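Local structure of toxin coregulated pilin (Vibrio cholerae, 3HRV) at residues F124-V129 with A154-S159; S146-A151 with P162-L167; T115-V120 with F185-G190. The protein forms the major subunit of the toxin-coregulated pilus, a type IV pilus essential for bacterial aggregation and for colonization of the host small intestine. All blocks are in the same frame, centred on the assembly; numbering follows the deposited sequence.

Contact 1: F124-V129 with A154-S159; sequences FPFINV and AGVIKS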
loop_
_atom_site.group_PDB
_atom_site.type_symbol
_atom_site.label_atom_id
_atom_site.label_comp_id
_atom_site.label_asym_id
_atom_site.label_seq_id
_atom_site.Cartn_x
_atom_site.Cartn_y
_atom_site.Cartn_z
ATOM N N PHE A 124 8.538 -0.751 -0.916
ATOM C CA PHE A 124 7.601 -0.352 -1.967
ATOM C C PHE A 124 7.974 0.929 -2.703
ATOM O O PHE A 124 8.272 1.946 -2.085
ATOM C CB PHE A 124 6.194 -0.169 -1.390
ATOM C CG PHE A 124 5.584 -1.433 -0.865
ATOM C CD1 PHE A 124 5.728 -1.788 0.473
ATOM C CD2 PHE A 124 4.875 -2.278 -1.712
ATOM C CE1 PHE A 124 5.174 -2.969 0.954
ATOM C CE2 PHE A 124 4.318 -3.460 -1.240
ATOM C CZ PHE A 124 4.470 -3.806 0.097
ATOM N N PRO A 125 7.966 0.903 -4.026
ATOM C CA PRO A 125 8.303 2.112 -4.779
ATOM C C PRO A 125 7.058 3.212 -4.749
ATOM O O PRO A 125 7.225 4.404 -5.008
ATOM C CB PRO A 125 8.936 1.554 -6.056
ATOM C CG PRO A 125 8.267 0.236 -6.225
ATOM C CD PRO A 125 8.226 -0.308 -4.821
ATOM N N PHE A 126 5.961 2.698 -4.452
ATOM C CA PHE A 126 4.775 3.556 -4.456
ATOM C C PHE A 126 4.067 3.538 -3.096
ATOM O O PHE A 126 3.818 2.470 -2.538
ATOM C CB PHE A 126 3.812 3.060 -5.543
ATOM C CG PHE A 126 2.567 3.890 -5.700
ATOM C CD1 PHE A 126 2.545 4.984 -6.563
ATOM C CD2 PHE A 126 1.401 3.556 -5.014
ATOM C CE1 PHE A 126 1.376 5.730 -6.743
ATOM C CE2 PHE A 126 0.229 4.294 -5.187
ATOM C CZ PHE A 126 0.217 5.383 -6.055
ATOM N N ILE A 127 3.760 4.718 -2.565
ATOM C CA ILE A 127 3.062 4.832 -1.285
ATOM C C ILE A 127 2.029 5.947 -1.374
ATOM O O ILE A 127 2.356 7.077 -1.734
ATOM C CB ILE A 127 4.025 5.160 -0.130
ATOM C CG1 ILE A 127 5.109 4.085 -0.029
ATOM C CG2 ILE A 127 3.243 5.245 1.180
ATOM C CD1 ILE A 127 6.143 4.354 1.049
ATOM N N ASN A 128 0.784 5.621 -1.043
ATOM C CA ASN A 128 -0.309 6.586 -1.092
ATOM C C ASN A 128 -1.054 6.535 0.241
ATOM O O ASN A 128 -1.627 5.504 0.596
ATOM C CB ASN A 128 -1.262 6.229 -2.240
ATOM C CG ASN A 128 -2.298 7.308 -2.506
ATOM O OD1 ASN A 128 -2.688 8.044 -1.603
ATOM N ND2 ASN A 128 -2.764 7.389 -3.748
ATOM N N VAL A 129 -1.034 7.647 0.974
ATOM C CA VAL A 129 -1.698 7.732 2.277
ATOM C C VAL A 129 -3.030 8.450 2.129
ATOM O O VAL A 129 -3.077 9.600 1.696
ATOM C CB VAL A 129 -0.826 8.497 3.294
ATOM C CG1 VAL A 129 -1.534 8.567 4.641
ATOM C CG2 VAL A 129 0.526 7.810 3.435
ATOM N N ALA A 154 0.334 13.563 2.720
ATOM C CA ALA A 154 -0.932 12.964 2.310
ATOM C C ALA A 154 -0.903 12.625 0.825
ATOM O O ALA A 154 -0.147 13.224 0.056
ATOM C CB ALA A 154 -2.078 13.926 2.604
ATOM N N GLY A 155 -1.738 11.670 0.426
ATOM C CA GLY A 155 -1.780 11.265 -0.965
ATOM C C GLY A 155 -0.529 10.497 -1.336
ATOM O O GLY A 155 0.064 9.813 -0.498
ATOM N N VAL A 156 -0.119 10.604 -2.594
ATOM C CA VAL A 156 1.076 9.917 -3.052
ATOM C C VAL A 156 2.297 10.611 -2.462
ATOM O O VAL A 156 2.573 11.771 -2.773
ATOM C CB VAL A 156 1.157 9.926 -4.594
ATOM C CG1 VAL A 156 2.439 9.259 -5.057
ATOM C CG2 VAL A 156 -0.052 9.208 -5.172
ATOM N N ILE A 157 3.016 9.904 -1.593
ATOM C CA ILE A 157 4.203 10.469 -0.961
ATOM C C ILE A 157 5.473 9.762 -1.418
ATOM O O ILE A 157 6.563 10.043 -0.927
ATOM C CB ILE A 157 4.105 10.417 0.584
ATOM C CG1 ILE A 157 3.993 8.970 1.063
ATOM C CG2 ILE A 157 2.908 11.235 1.050
ATOM C CD1 ILE A 157 4.022 8.833 2.585
ATOM N N LYS A 158 5.318 8.835 -2.358
ATOM C CA LYS A 158 6.451 8.109 -2.921
ATOM C C LYS A 158 6.012 7.453 -4.226
ATOM O O LYS A 158 4.981 6.788 -4.272
ATOM C CB LYS A 158 6.963 7.032 -1.950
ATOM C CG LYS A 158 8.249 6.352 -2.418
ATOM C CD LYS A 158 8.695 5.236 -1.478
ATOM C CE LYS A 158 9.924 4.520 -2.027
ATOM N NZ LYS A 158 10.391 3.416 -1.136
ATOM N N SER A 159 6.786 7.663 -5.288
ATOM C CA SER A 159 6.482 7.074 -6.592
ATOM C C SER A 159 7.712 7.207 -7.481
ATOM O O SER A 159 8.641 7.951 -7.159
ATOM C CB SER A 159 5.299 7.785 -7.252
ATOM O OG SER A 159 5.724 8.942 -7.952
#

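Contact 2: S146-A151 with P162-L167; sequences SVADAA and PGSANL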
loop_
_atom_site.group_PDB
_atom_site.type_symbol
_atom_site.label_atom_id
_atom_site.label_comp_id
_atom_site.label_asym_id
_atom_site.label_seq_id
_atom_site.Cartn_x
_atom_site.Cartn_y
_atom_site.Cartn_z
ATOM N N SER A 146 1.801 9.608 -11.197
ATOM C CA SER A 146 1.392 10.371 -10.020
ATOM C C SER A 146 2.654 10.878 -9.331
ATOM O O SER A 146 3.455 10.090 -8.828
ATOM C CB SER A 146 0.583 9.503 -9.047
ATOM O OG SER A 146 -0.732 9.278 -9.527
ATOM N N VAL A 147 2.832 12.196 -9.317
ATOM C CA VAL A 147 4.006 12.803 -8.703
ATOM C C VAL A 147 3.866 12.902 -7.189
ATOM O O VAL A 147 2.903 13.469 -6.675
ATOM C CB VAL A 147 4.264 14.209 -9.279
ATOM C CG1 VAL A 147 5.469 14.841 -8.598
ATOM C CG2 VAL A 147 4.496 14.110 -10.779
ATOM N N ALA A 148 4.845 12.349 -6.482
ATOM C CA ALA A 148 4.835 12.360 -5.027
ATOM C C ALA A 148 5.234 13.705 -4.434
ATOM O O ALA A 148 6.067 14.423 -4.990
ATOM C CB ALA A 148 5.763 11.279 -4.502
ATOM N N ASP A 149 4.621 14.033 -3.301
ATOM C CA ASP A 149 4.919 15.264 -2.580
ATOM C C ASP A 149 4.806 14.933 -1.096
ATOM O O ASP A 149 3.807 15.242 -0.447
ATOM C CB ASP A 149 3.930 16.374 -2.937
ATOM C CG ASP A 149 4.396 17.738 -2.454
ATOM O OD1 ASP A 149 5.292 17.784 -1.583
ATOM O OD2 ASP A 149 3.866 18.761 -2.938
ATOM N N ALA A 150 5.842 14.287 -0.574
ATOM C CA ALA A 150 5.871 13.883 0.824
ATOM C C ALA A 150 5.750 15.057 1.789
ATOM O O ALA A 150 5.428 14.870 2.959
ATOM C CB ALA A 150 7.147 13.103 1.109
ATOM N N ALA A 151 6.002 16.267 1.303
ATOM C CA ALA A 151 5.908 17.444 2.158
ATOM C C ALA A 151 4.479 17.641 2.659
ATOM O O ALA A 151 4.261 18.238 3.713
ATOM C CB ALA A 151 6.377 18.682 1.403
ATOM N N PRO A 162 9.446 10.792 -12.502
ATOM C CA PRO A 162 9.944 12.167 -12.607
ATOM C C PRO A 162 8.930 13.298 -11.943
ATOM O O PRO A 162 7.847 13.603 -12.718
ATOM C CB PRO A 162 9.508 12.576 -14.007
ATOM C CG PRO A 162 9.665 11.308 -14.764
ATOM C CD PRO A 162 9.053 10.283 -13.829
ATOM N N GLY A 163 9.960 14.033 -11.282
ATOM C CA GLY A 163 9.739 15.113 -10.448
ATOM C C GLY A 163 9.126 14.763 -9.056
ATOM O O GLY A 163 8.632 15.731 -8.483
ATOM N N SER A 164 9.042 13.614 -8.669
ATOM C CA SER A 164 8.396 13.370 -7.388
ATOM C C SER A 164 9.328 13.636 -6.208
ATOM O O SER A 164 10.523 13.334 -6.258
ATOM C CB SER A 164 7.882 11.940 -7.232
ATOM O OG SER A 164 6.729 11.731 -8.025
ATOM N N ALA A 165 8.768 14.220 -5.154
ATOM C CA ALA A 165 9.512 14.512 -3.934
ATOM C C ALA A 165 9.135 13.395 -2.967
ATOM O O ALA A 165 8.176 13.517 -2.205
ATOM C CB ALA A 165 9.100 15.866 -3.378
ATOM N N ASN A 166 9.891 12.305 -3.017
ATOM C CA ASN A 166 9.621 11.146 -2.176
ATOM C C ASN A 166 9.960 11.321 -0.706
ATOM O O ASN A 166 10.859 12.080 -0.344
ATOM C CB ASN A 166 10.347 9.917 -2.727
ATOM C CG ASN A 166 9.862 9.534 -4.113
ATOM O OD1 ASN A 166 8.673 9.643 -4.414
ATOM N ND2 ASN A 166 10.777 9.071 -4.957
ATOM N N LEU A 167 9.225 10.597 0.133
ATOM C CA LEU A 167 9.416 10.638 1.573
ATOM C C LEU A 167 10.892 10.520 1.931
ATOM O O LEU A 167 11.558 9.545 1.578
ATOM C CB LEU A 167 8.629 9.505 2.239
ATOM C CG LEU A 167 8.752 9.388 3.763
ATOM C CD1 LEU A 167 8.195 10.642 4.425
ATOM C CD2 LEU A 167 8.008 8.148 4.242
#

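Contact 3: T115-V120 with F185-G190; sequences TLVTSV and FTVAFG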
loop_
_atom_site.group_PDB
_atom_site.type_symbol
_atom_site.label_atom_id
_atom_site.label_comp_id
_atom_site.label_asym_id
_atom_site.label_seq_id
_atom_site.Cartn_x
_atom_site.Cartn_y
_atom_site.Cartn_z
ATOM N N THR A 115 4.292 4.943 11.795
ATOM C CA THR A 115 5.183 3.834 12.081
ATOM C C THR A 115 5.230 2.805 10.958
ATOM O O THR A 115 6.305 2.341 10.579
ATOM C CB THR A 115 4.767 3.150 13.388
ATOM O OG1 THR A 115 4.838 4.101 14.458
ATOM C CG2 THR A 115 5.686 1.978 13.698
ATOM N N LEU A 116 4.068 2.453 10.423
ATOM C CA LEU A 116 4.014 1.468 9.353
ATOM C C LEU A 116 4.701 1.965 8.084
ATOM O O LEU A 116 5.511 1.258 7.487
ATOM C CB LEU A 116 2.561 1.100 9.044
ATOM C CG LEU A 116 2.395 0.022 7.970
ATOM C CD1 LEU A 116 3.021 -1.278 8.456
ATOM C CD2 LEU A 116 0.925 -0.178 7.671
ATOM N N VAL A 117 4.376 3.182 7.669
ATOM C CA VAL A 117 4.979 3.741 6.468
ATOM C C VAL A 117 6.502 3.769 6.550
ATOM O O VAL A 117 7.187 3.410 5.592
ATOM C CB VAL A 117 4.468 5.175 6.206
ATOM C CG1 VAL A 117 5.272 5.826 5.087
ATOM C CG2 VAL A 117 2.999 5.134 5.831
ATOM N N THR A 118 7.035 4.184 7.694
ATOM C CA THR A 118 8.483 4.270 7.838
ATOM C C THR A 118 9.168 2.938 8.125
ATOM O O THR A 118 10.388 2.832 8.014
ATOM C CB THR A 118 8.875 5.292 8.932
ATOM O OG1 THR A 118 8.313 4.897 10.186
ATOM C CG2 THR A 118 8.358 6.679 8.573
ATOM N N SER A 119 8.393 1.919 8.478
ATOM C CA SER A 119 8.977 0.616 8.766
ATOM C C SER A 119 8.980 -0.324 7.562
ATOM O O SER A 119 9.823 -1.216 7.475
ATOM C CB SER A 119 8.247 -0.048 9.937
ATOM O OG SER A 119 8.475 -1.443 9.959
ATOM N N VAL A 120 8.052 -0.128 6.629
ATOM C CA VAL A 120 7.982 -0.999 5.457
ATOM C C VAL A 120 8.075 -0.242 4.134
ATOM O O VAL A 120 8.150 -0.851 3.067
ATOM C CB VAL A 120 6.673 -1.825 5.451
ATOM C CG1 VAL A 120 6.527 -2.579 6.764
ATOM C CG2 VAL A 120 5.477 -0.919 5.221
ATOM N N PHE A 185 -6.617 5.959 8.795
ATOM C CA PHE A 185 -5.892 6.113 7.550
ATOM C C PHE A 185 -5.744 4.768 6.871
ATOM O O PHE A 185 -5.726 3.725 7.525
ATOM C CB PHE A 185 -4.490 6.668 7.792
ATOM C CG PHE A 185 -4.473 8.018 8.432
ATOM C CD1 PHE A 185 -4.573 8.151 9.813
ATOM C CD2 PHE A 185 -4.374 9.163 7.651
ATOM C CE1 PHE A 185 -4.573 9.408 10.409
ATOM C CE2 PHE A 185 -4.374 10.425 8.235
ATOM C CZ PHE A 185 -4.474 10.548 9.616
ATOM N N THR A 186 -5.653 4.804 5.549
ATOM C CA THR A 186 -5.432 3.600 4.770
ATOM C C THR A 186 -4.209 3.919 3.937
ATOM O O THR A 186 -4.158 4.951 3.270
ATOM C CB THR A 186 -6.595 3.277 3.814
ATOM O OG1 THR A 186 -7.791 3.038 4.564
ATOM C CG2 THR A 186 -6.267 2.025 3.004
ATOM N N VAL A 187 -3.211 3.051 3.993
ATOM C CA VAL A 187 -2.008 3.268 3.213
ATOM C C VAL A 187 -1.949 2.229 2.109
ATOM O O VAL A 187 -2.130 1.034 2.348
ATOM C CB VAL A 187 -0.736 3.158 4.074
ATOM C CG1 VAL A 187 0.494 3.418 3.214
ATOM C CG2 VAL A 187 -0.800 4.156 5.223
ATOM N N ALA A 188 -1.725 2.698 0.889
ATOM C CA ALA A 188 -1.626 1.814 -0.258
ATOM C C ALA A 188 -0.151 1.667 -0.602
ATOM O O ALA A 188 0.515 2.648 -0.937
ATOM C CB ALA A 188 -2.385 2.404 -1.440
ATOM N N PHE A 189 0.361 0.446 -0.487
ATOM C CA PHE A 189 1.753 0.160 -0.801
ATOM C C PHE A 189 1.749 -0.497 -2.169
ATOM O O PHE A 189 1.228 -1.601 -2.339
ATOM C CB PHE A 189 2.353 -0.776 0.252
ATOM C CG PHE A 189 2.419 -0.170 1.626
ATOM C CD1 PHE A 189 1.386 -0.361 2.540
ATOM C CD2 PHE A 189 3.506 0.615 1.998
ATOM C CE1 PHE A 189 1.434 0.222 3.808
ATOM C CE2 PHE A 189 3.567 1.205 3.261
ATOM C CZ PHE A 189 2.527 1.006 4.167
ATOM N N GLY A 190 2.315 0.189 -3.153
ATOM C CA GLY A 190 2.292 -0.357 -4.494
ATOM C C GLY A 190 3.604 -0.784 -5.104
ATOM O O GLY A 190 4.680 -0.305 -4.737
#

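Contact 1: F124-V129 with A154-S159
Four backbone hydrogen bonds join Ile127 and Val129 to the antiparallel strand of Gly155 to Lys158. Ile127 N donates to Lys158 O at 2.9 Å, and Ile127 O takes the N-H of Ile157, so both Ile157 and Lys158 lie opposite one residue: a classic beta bulge. Val129 and Gly155 then bond reciprocally through their N and O atoms. The positive phi of Gly155 (71°) is one that glycine adopts readily. Phe126 CA and Val156 CA add C-H...O contacts to Lys158 O and Ile127 O.

The polar side-chain bond is that of Lys158. With CG anti to the backbone N (chi1 -173°) and every later torsion extended, its chain runs back along the neighbouring strand, and NZ reaches Phe124 O at 2.7 Å, from above the carbonyl plane. Gly121 O is a second acceptor for NZ. Asn128 turns ND2 to Leu140 O, while its OD1 rests 3.3 Å from the carbonyl carbon of Gly155.

Apolar contacts occupy both faces of the sheet. On the side of Ile127, its CD1 lies 3.7 Å from Lys158 CD, and its CG2 meets Ile157 CG1. That CG1 sits between its own backbone N and carbonyl carbon (chi1 61°) and carries Ile157 CD1 to within 3.7 Å of Val129 CG2. On the side of Asn128, Val156 CG2 approaches Phe126 CZ at 3.9 Å, the two side chains crossing at about a right angle.

Chemically, the long lysine serves two purposes: its methylenes suit the isoleucine beside them, and its ammonium group is gripped by two backbone carbonyls. This ties the loop ahead of strand 126-131 to the outermost strand 155-158, with a bond that positive charge probably strengthens.

Contact 2: S146-A151 with P162-L167
With chi1 at -73°, Ser164 places OG anti to its own carbonyl carbon, where it accepts the N-H of Ala148; Val147, its CG1 anti to the backbone N (chi1 178°), brings that methyl beside the hydroxyl, 3.4 Å from Ser164 OG, and close to Gly163 O. The bond from Ala148 N to Ser164 OG measures 2.5 Å, a length the coordinates probably understate. A serine suits this place because its hydroxyl, on a short arm beside the facing chain, can take a backbone N-H and also hydrogen-bond with Ser159 OG.

Further along, the backbones bridge once, about Asp149 and Ala165. Ala165 N donates to Ala148 O at 2.7 Å, and Ala150 N donates to Ala165 O in an almost straight bond, 175° at the hydrogen.

Small side chains permit the close approach. Ala148 CB touches both Ser164 CB, 3.5 Å away, and Asn166 OD1, whose hydrogen bond comes from Ser159 N. The methyl of Ala150 lies against the Leu167 backbone, CB to CA 3.4 Å.

Both segments are loops, one leading into strand 155-158 and the other leaving it. Backbone hydrogen bonds of Asp149 with Val156 and of Leu167 with Ile157 join them to that edge strand, and at one end Ala150 and Leu167 meet His174 of helix 172-177.

Contact 3: T115-V120 with F185-G190
Helix 115-120 and strand 185-190 run nearly parallel, their axes 15° apart in direction and 10.2 Å apart at closest approach, leaving room for a single layer of apolar side chains. Phe189 reaches across that gap. Its chi1 of -64° sets CG anti to its carbonyl carbon, and the ring extends toward the helix. Val120 CG2 meets it at 3.5 Å from CE2, the valine crossing the phenylalanine at about a right angle. Leu116 CD2 approaches obliquely, 3.9 Å from Phe189 CE1, and Val117 CA lies farther out at the ring edge. Within the strand, Val187 CG1 sits over one face of the ring, offset toward its rim.

Val187 also meets the helix itself, where its CG2 is 4.0 Å from Val117 CG2. Flat, long phenylalanine can span the layer, whereas the compact valines suit the shorter gap beside it. Phe124 meets Phe189 too, and Leu33 of helix 24-44 touches Val120.

All five touching residues are buried and apolar. This is the helix-on-sheet packing of an alpha+beta fold, here the globular domain of a type IV pilin, whose antiparallel sheet also lies against the long N-terminal helix 24-44.

How the contacts relate
Contact 3 is core, contact 1 is partly buried, and contact 2 lies at the surface. Contacts 1 and 3 share the sheet, since strands 126-131 and 185-191 are neighbours, bonded from Phe126 O to Gly190 N and from Asn128 O to Ala188 N. Contacts 1 and 2 interleave along the chain and meet at Ser159, whose OG bonds to Ser146 O and whose N bonds to Asn166 OD1. The chemistry follows depth: purely apolar packing between helix and sheet, then mixed strand pairing with a lysine, then loops joined by backbone and serine bonds. Contacts 2 and 3 barely meet, through Leu167 and Val117.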